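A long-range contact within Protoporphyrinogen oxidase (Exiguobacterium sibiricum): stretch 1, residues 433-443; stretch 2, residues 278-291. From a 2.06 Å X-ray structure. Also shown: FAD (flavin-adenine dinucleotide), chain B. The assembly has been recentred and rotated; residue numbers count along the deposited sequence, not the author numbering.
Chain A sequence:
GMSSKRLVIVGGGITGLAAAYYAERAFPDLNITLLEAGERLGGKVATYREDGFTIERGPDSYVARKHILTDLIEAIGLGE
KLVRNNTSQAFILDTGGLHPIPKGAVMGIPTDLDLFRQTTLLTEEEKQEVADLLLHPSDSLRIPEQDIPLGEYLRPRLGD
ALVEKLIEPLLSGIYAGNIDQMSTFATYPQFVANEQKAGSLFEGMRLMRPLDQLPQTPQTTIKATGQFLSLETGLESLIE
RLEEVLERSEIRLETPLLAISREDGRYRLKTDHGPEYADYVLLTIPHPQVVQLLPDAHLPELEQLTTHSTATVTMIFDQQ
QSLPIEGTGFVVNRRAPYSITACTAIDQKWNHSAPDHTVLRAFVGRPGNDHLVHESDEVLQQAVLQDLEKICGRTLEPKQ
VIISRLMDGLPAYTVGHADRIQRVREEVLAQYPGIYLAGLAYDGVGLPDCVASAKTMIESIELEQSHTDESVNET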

# COMPACT_ATOMS: atom_id res chain seq x y z
N PRO A 433 -13.36 -24.60 11.04
CA PRO A 433 -14.28 -23.70 11.70
C PRO A 433 -13.55 -22.99 12.82
O PRO A 433 -12.73 -23.62 13.50
CB PRO A 433 -15.36 -24.63 12.26
CG PRO A 433 -15.23 -25.91 11.50
CD PRO A 433 -13.78 -26.00 11.12
N GLY A 434 -13.81 -21.69 12.96
CA GLY A 434 -13.10 -20.84 13.92
C GLY A 434 -11.78 -20.20 13.45
O GLY A 434 -11.10 -19.51 14.22
N ILE A 435 -11.41 -20.40 12.19
CA ILE A 435 -10.20 -19.78 11.69
C ILE A 435 -10.59 -18.70 10.69
O ILE A 435 -11.38 -18.94 9.78
CB ILE A 435 -9.21 -20.83 11.15
CG1 ILE A 435 -8.86 -21.82 12.28
CG2 ILE A 435 -7.93 -20.17 10.58
CD1 ILE A 435 -7.68 -22.71 12.01
N TYR A 436 -10.07 -17.49 10.92
CA TYR A 436 -10.42 -16.28 10.17
C TYR A 436 -9.12 -15.70 9.64
O TYR A 436 -8.03 -15.96 10.19
CB TYR A 436 -11.19 -15.27 11.07
CG TYR A 436 -12.52 -15.80 11.59
CD1 TYR A 436 -12.60 -16.60 12.74
CD2 TYR A 436 -13.69 -15.52 10.94
CE1 TYR A 436 -13.85 -17.13 13.18
CE2 TYR A 436 -14.93 -16.02 11.38
CZ TYR A 436 -14.99 -16.82 12.49
OH TYR A 436 -16.23 -17.27 12.87
N LEU A 437 -9.23 -14.98 8.53
CA LEU A 437 -8.11 -14.33 7.86
C LEU A 437 -8.29 -12.82 7.77
O LEU A 437 -9.39 -12.35 7.47
CB LEU A 437 -8.00 -14.87 6.41
CG LEU A 437 -8.02 -16.37 6.22
CD1 LEU A 437 -8.05 -16.77 4.75
CD2 LEU A 437 -6.81 -16.98 6.89
N ALA A 438 -7.20 -12.07 7.93
CA ALA A 438 -7.20 -10.62 7.78
C ALA A 438 -5.81 -10.12 7.41
O ALA A 438 -4.81 -10.77 7.67
CB ALA A 438 -7.71 -9.93 9.09
N GLY A 439 -5.77 -8.97 6.77
CA GLY A 439 -4.54 -8.40 6.30
C GLY A 439 -4.51 -8.01 4.84
O GLY A 439 -5.52 -8.02 4.13
N LEU A 440 -3.31 -7.66 4.38
CA LEU A 440 -3.18 -6.96 3.10
C LEU A 440 -3.47 -7.81 1.87
O LEU A 440 -3.68 -7.25 0.79
CB LEU A 440 -1.81 -6.33 2.99
CG LEU A 440 -0.59 -7.10 2.47
CD1 LEU A 440 0.40 -6.00 2.05
CD2 LEU A 440 0.03 -8.03 3.49
N ALA A 441 -3.50 -9.13 2.04
CA ALA A 441 -3.82 -10.04 0.92
C ALA A 441 -5.29 -9.93 0.55
O ALA A 441 -5.70 -10.29 -0.58
CB ALA A 441 -3.54 -11.47 1.30
N TYR A 442 -6.09 -9.49 1.53
CA TYR A 442 -7.54 -9.74 1.46
C TYR A 442 -8.43 -8.61 1.01
O TYR A 442 -9.11 -8.73 -0.02
CB TYR A 442 -8.03 -10.34 2.79
CG TYR A 442 -7.14 -11.50 3.22
CD1 TYR A 442 -7.23 -12.74 2.59
CD2 TYR A 442 -6.20 -11.35 4.23
CE1 TYR A 442 -6.41 -13.79 2.93
CE2 TYR A 442 -5.38 -12.43 4.61
CZ TYR A 442 -5.46 -13.62 3.93
OH TYR A 442 -4.65 -14.70 4.25
N ASP A 443 -8.48 -7.54 1.79
CA ASP A 443 -9.52 -6.51 1.64
C ASP A 443 -8.91 -5.11 1.33
O ASP A 443 -9.42 -4.09 1.77
CB ASP A 443 -10.33 -6.41 2.93
CG ASP A 443 -10.84 -7.77 3.42
OD1 ASP A 443 -11.42 -8.50 2.62
OD2 ASP A 443 -10.66 -8.07 4.63
PA FAD B . 2.70 -7.15 7.80
O1A FAD B . 3.05 -5.73 8.11
O2A FAD B . 3.46 -7.85 6.74
O5B FAD B . 2.82 -7.99 9.15
C5B FAD B . 2.86 -9.39 9.16
C4B FAD B . 3.39 -9.83 10.53
O4B FAD B . 3.27 -11.24 10.70
C3B FAD B . 4.85 -9.44 10.70
O3B FAD B . 5.09 -8.83 11.95
C2B FAD B . 5.53 -10.79 10.55
O2B FAD B . 6.70 -10.89 11.27
C1B FAD B . 4.50 -11.74 11.13
N9A FAD B . 4.63 -13.15 10.70
C8A FAD B . 5.02 -13.71 9.51
N7A FAD B . 4.97 -15.06 9.60
C5A FAD B . 4.54 -15.38 10.86
C6A FAD B . 4.28 -16.57 11.52
N6A FAD B . 4.41 -17.75 10.91
N1A FAD B . 3.85 -16.55 12.84
C2A FAD B . 3.63 -15.35 13.48
N3A FAD B . 3.87 -14.17 12.81
C4A FAD B . 4.33 -14.18 11.54
N1 FAD B . 0.01 1.38 2.92
C2 FAD B . -0.45 2.65 3.11
O2 FAD B . -1.58 2.85 3.57
N3 FAD B . 0.35 3.72 2.77
C4 FAD B . 1.57 3.56 2.22
O4 FAD B . 2.23 4.55 1.97
C4X FAD B . 2.05 2.29 1.99
N5 FAD B . 3.32 2.11 1.47
C5X FAD B . 3.79 0.81 1.27
C6 FAD B . 5.06 0.61 0.71
C7 FAD B . 5.54 -0.69 0.50
C7M FAD B . 6.90 -0.90 -0.09
C8 FAD B . 4.76 -1.80 0.87
C8M FAD B . 5.24 -3.23 0.65
C9 FAD B . 3.51 -1.62 1.44
C9A FAD B . 3.00 -0.31 1.64
N10 FAD B . 1.73 -0.12 2.20
C10 FAD B . 1.26 1.19 2.37
C1' FAD B . 0.82 -1.26 2.60
C2' FAD B . 1.00 -1.52 4.12
O2' FAD B . 2.30 -1.93 4.34
C3' FAD B . 0.05 -2.60 4.66
O3' FAD B . -1.23 -1.99 4.71
C4' FAD B . 0.36 -3.12 6.08
O4' FAD B . 1.71 -2.99 6.52
C5' FAD B . 0.06 -4.60 6.21
O5' FAD B . 0.22 -4.99 7.55
P FAD B . -0.10 -6.48 7.96
O1P FAD B . -1.30 -7.04 7.23
O2P FAD B . -0.10 -6.70 9.46
O3P FAD B . 1.17 -7.32 7.37
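Stretch 2 278-291: ADYVLLTIPHPQVV

Parallel β-strands far apart in sequence are joined by a simple rule: each strand spends alternate residues on its neighbour, and the side chains pair by face. Here strand 280-283 runs alongside strand 435-437 in the same direction, their axes 4.6 Å apart at closest approach and crossing at -21°. The register places Val281, Leu282 and Leu283 beside Ile435, Tyr436 and Leu437, with CA-CA distances of 4.7, 4.8 and 4.9 Å. Four hydrogen bonds zigzag between the backbones: Val281 N to Gly434 O (2.9 Å), Tyr436 N to Val281 O (2.7 Å), Leu283 N to Tyr436 O (2.9 Å) and Ala438 N to Leu283 O (3.0 Å). After Leu283 the chain turns through Thr284 to Pro286, the N-cap of a helix beginning at His287.

The sheet's side chains follow its alternation. Leu282 shares a face with Tyr436, its CD1 lying 3.7 Å from Tyr436 CB and 3.8 Å from Ala438 CB. Val281 and Leu283 occupy the opposite face with Ile435 and Leu437; Ile435 CG1 meets Val281 CB at 3.9 Å. The helix extends this apolar packing, bringing Val290 CG1 within 3.8 Å of Leu437 CD2, while His287 ND1 approaches Ala441 CB at 3.7 Å. One water bridges Tyr442 OH (2.7 Å from its O) and Ile285 O (2.8 Å from the same O).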

# COMPACT_ATOMS: atom_id res chain seq x y z
N ALA A 278 -6.25 -22.95 21.07
CA ALA A 278 -7.16 -21.87 20.66
C ALA A 278 -8.54 -22.38 20.24
O ALA A 278 -8.67 -23.51 19.75
CB ALA A 278 -6.54 -21.09 19.51
N ASP A 279 -9.56 -21.55 20.44
CA ASP A 279 -10.86 -21.78 19.87
C ASP A 279 -11.00 -20.95 18.58
O ASP A 279 -11.57 -21.44 17.62
CB ASP A 279 -11.91 -21.41 20.88
CG ASP A 279 -11.73 -22.20 22.16
OD1 ASP A 279 -12.24 -23.34 22.21
OD2 ASP A 279 -10.97 -21.73 23.03
N TYR A 280 -10.47 -19.72 18.59
CA TYR A 280 -10.53 -18.84 17.42
C TYR A 280 -9.12 -18.47 17.03
O TYR A 280 -8.29 -18.19 17.89
CB TYR A 280 -11.35 -17.62 17.73
CG TYR A 280 -12.69 -17.98 18.31
CD1 TYR A 280 -13.70 -18.54 17.52
CD2 TYR A 280 -12.94 -17.81 19.67
CE1 TYR A 280 -14.95 -18.90 18.08
CE2 TYR A 280 -14.18 -18.16 20.22
CZ TYR A 280 -15.17 -18.70 19.43
OH TYR A 280 -16.35 -19.04 20.02
N VAL A 281 -8.84 -18.53 15.73
CA VAL A 281 -7.55 -18.16 15.20
C VAL A 281 -7.73 -17.09 14.12
O VAL A 281 -8.51 -17.30 13.17
CB VAL A 281 -6.81 -19.38 14.61
CG1 VAL A 281 -5.35 -19.00 14.20
CG2 VAL A 281 -6.82 -20.56 15.58
N LEU A 282 -7.04 -15.95 14.27
CA LEU A 282 -6.98 -14.91 13.23
C LEU A 282 -5.58 -14.91 12.65
O LEU A 282 -4.60 -14.54 13.32
CB LEU A 282 -7.42 -13.51 13.72
CG LEU A 282 -7.57 -12.40 12.63
CD1 LEU A 282 -8.78 -12.59 11.65
CD2 LEU A 282 -7.68 -11.02 13.26
N LEU A 283 -5.47 -15.39 11.40
CA LEU A 283 -4.22 -15.35 10.66
C LEU A 283 -4.06 -14.00 9.92
O LEU A 283 -4.88 -13.64 9.08
CB LEU A 283 -4.13 -16.56 9.69
CG LEU A 283 -4.24 -17.94 10.33
CD1 LEU A 283 -4.27 -19.11 9.29
CD2 LEU A 283 -3.08 -18.17 11.35
N THR A 284 -2.98 -13.27 10.21
CA THR A 284 -2.71 -11.96 9.60
C THR A 284 -1.34 -11.96 8.96
O THR A 284 -0.82 -10.91 8.58
CB THR A 284 -2.87 -10.79 10.64
OG1 THR A 284 -1.77 -10.73 11.55
CG2 THR A 284 -4.15 -10.96 11.47
N ILE A 285 -0.78 -13.16 8.83
CA ILE A 285 0.55 -13.39 8.31
C ILE A 285 0.49 -13.51 6.77
O ILE A 285 -0.59 -13.57 6.22
CB ILE A 285 1.15 -14.67 8.89
CG1 ILE A 285 0.38 -15.92 8.40
CG2 ILE A 285 1.23 -14.58 10.41
CD1 ILE A 285 0.98 -17.25 8.93
N PRO A 286 1.64 -13.52 6.11
CA PRO A 286 1.59 -13.57 4.64
C PRO A 286 0.80 -14.80 4.14
O PRO A 286 0.97 -15.92 4.65
CB PRO A 286 3.05 -13.68 4.24
CG PRO A 286 3.84 -13.01 5.36
CD PRO A 286 2.99 -13.15 6.61
N HIS A 287 0.01 -14.58 3.11
CA HIS A 287 -0.91 -15.58 2.58
C HIS A 287 -0.29 -16.95 2.11
O HIS A 287 -0.93 -17.98 2.24
CB HIS A 287 -1.83 -14.94 1.52
CG HIS A 287 -1.14 -14.54 0.25
ND1 HIS A 287 -0.56 -13.30 0.06
CD2 HIS A 287 -0.92 -15.23 -0.90
CE1 HIS A 287 -0.01 -13.25 -1.14
NE2 HIS A 287 -0.25 -14.39 -1.76
N PRO A 288 0.94 -16.97 1.61
CA PRO A 288 1.53 -18.29 1.31
C PRO A 288 1.81 -19.14 2.56
O PRO A 288 1.92 -20.35 2.46
CB PRO A 288 2.85 -17.97 0.61
CG PRO A 288 2.79 -16.48 0.29
CD PRO A 288 1.86 -15.87 1.30
N GLN A 289 1.97 -18.51 3.73
CA GLN A 289 2.05 -19.28 4.95
C GLN A 289 0.68 -19.76 5.35
O GLN A 289 0.58 -20.82 5.94
CB GLN A 289 2.69 -18.49 6.09
CG GLN A 289 4.17 -18.06 5.85
CD GLN A 289 4.72 -17.48 7.11
OE1 GLN A 289 4.61 -18.09 8.16
NE2 GLN A 289 5.30 -16.29 7.03
N VAL A 290 -0.38 -19.03 5.01
CA VAL A 290 -1.74 -19.50 5.25
C VAL A 290 -2.02 -20.80 4.52
O VAL A 290 -2.55 -21.77 5.08
CB VAL A 290 -2.80 -18.42 4.85
CG1 VAL A 290 -4.21 -19.00 4.91
CG2 VAL A 290 -2.66 -17.16 5.74
N VAL A 291 -1.65 -20.83 3.25
CA VAL A 291 -1.84 -22.02 2.42
C VAL A 291 -1.11 -23.21 3.03
O VAL A 291 -1.69 -24.29 3.11
CB VAL A 291 -1.29 -21.80 0.98
CG1 VAL A 291 -1.24 -23.12 0.21
CG2 VAL A 291 -2.11 -20.70 0.26
O HOH W 1 -3.38 -13.95 6.55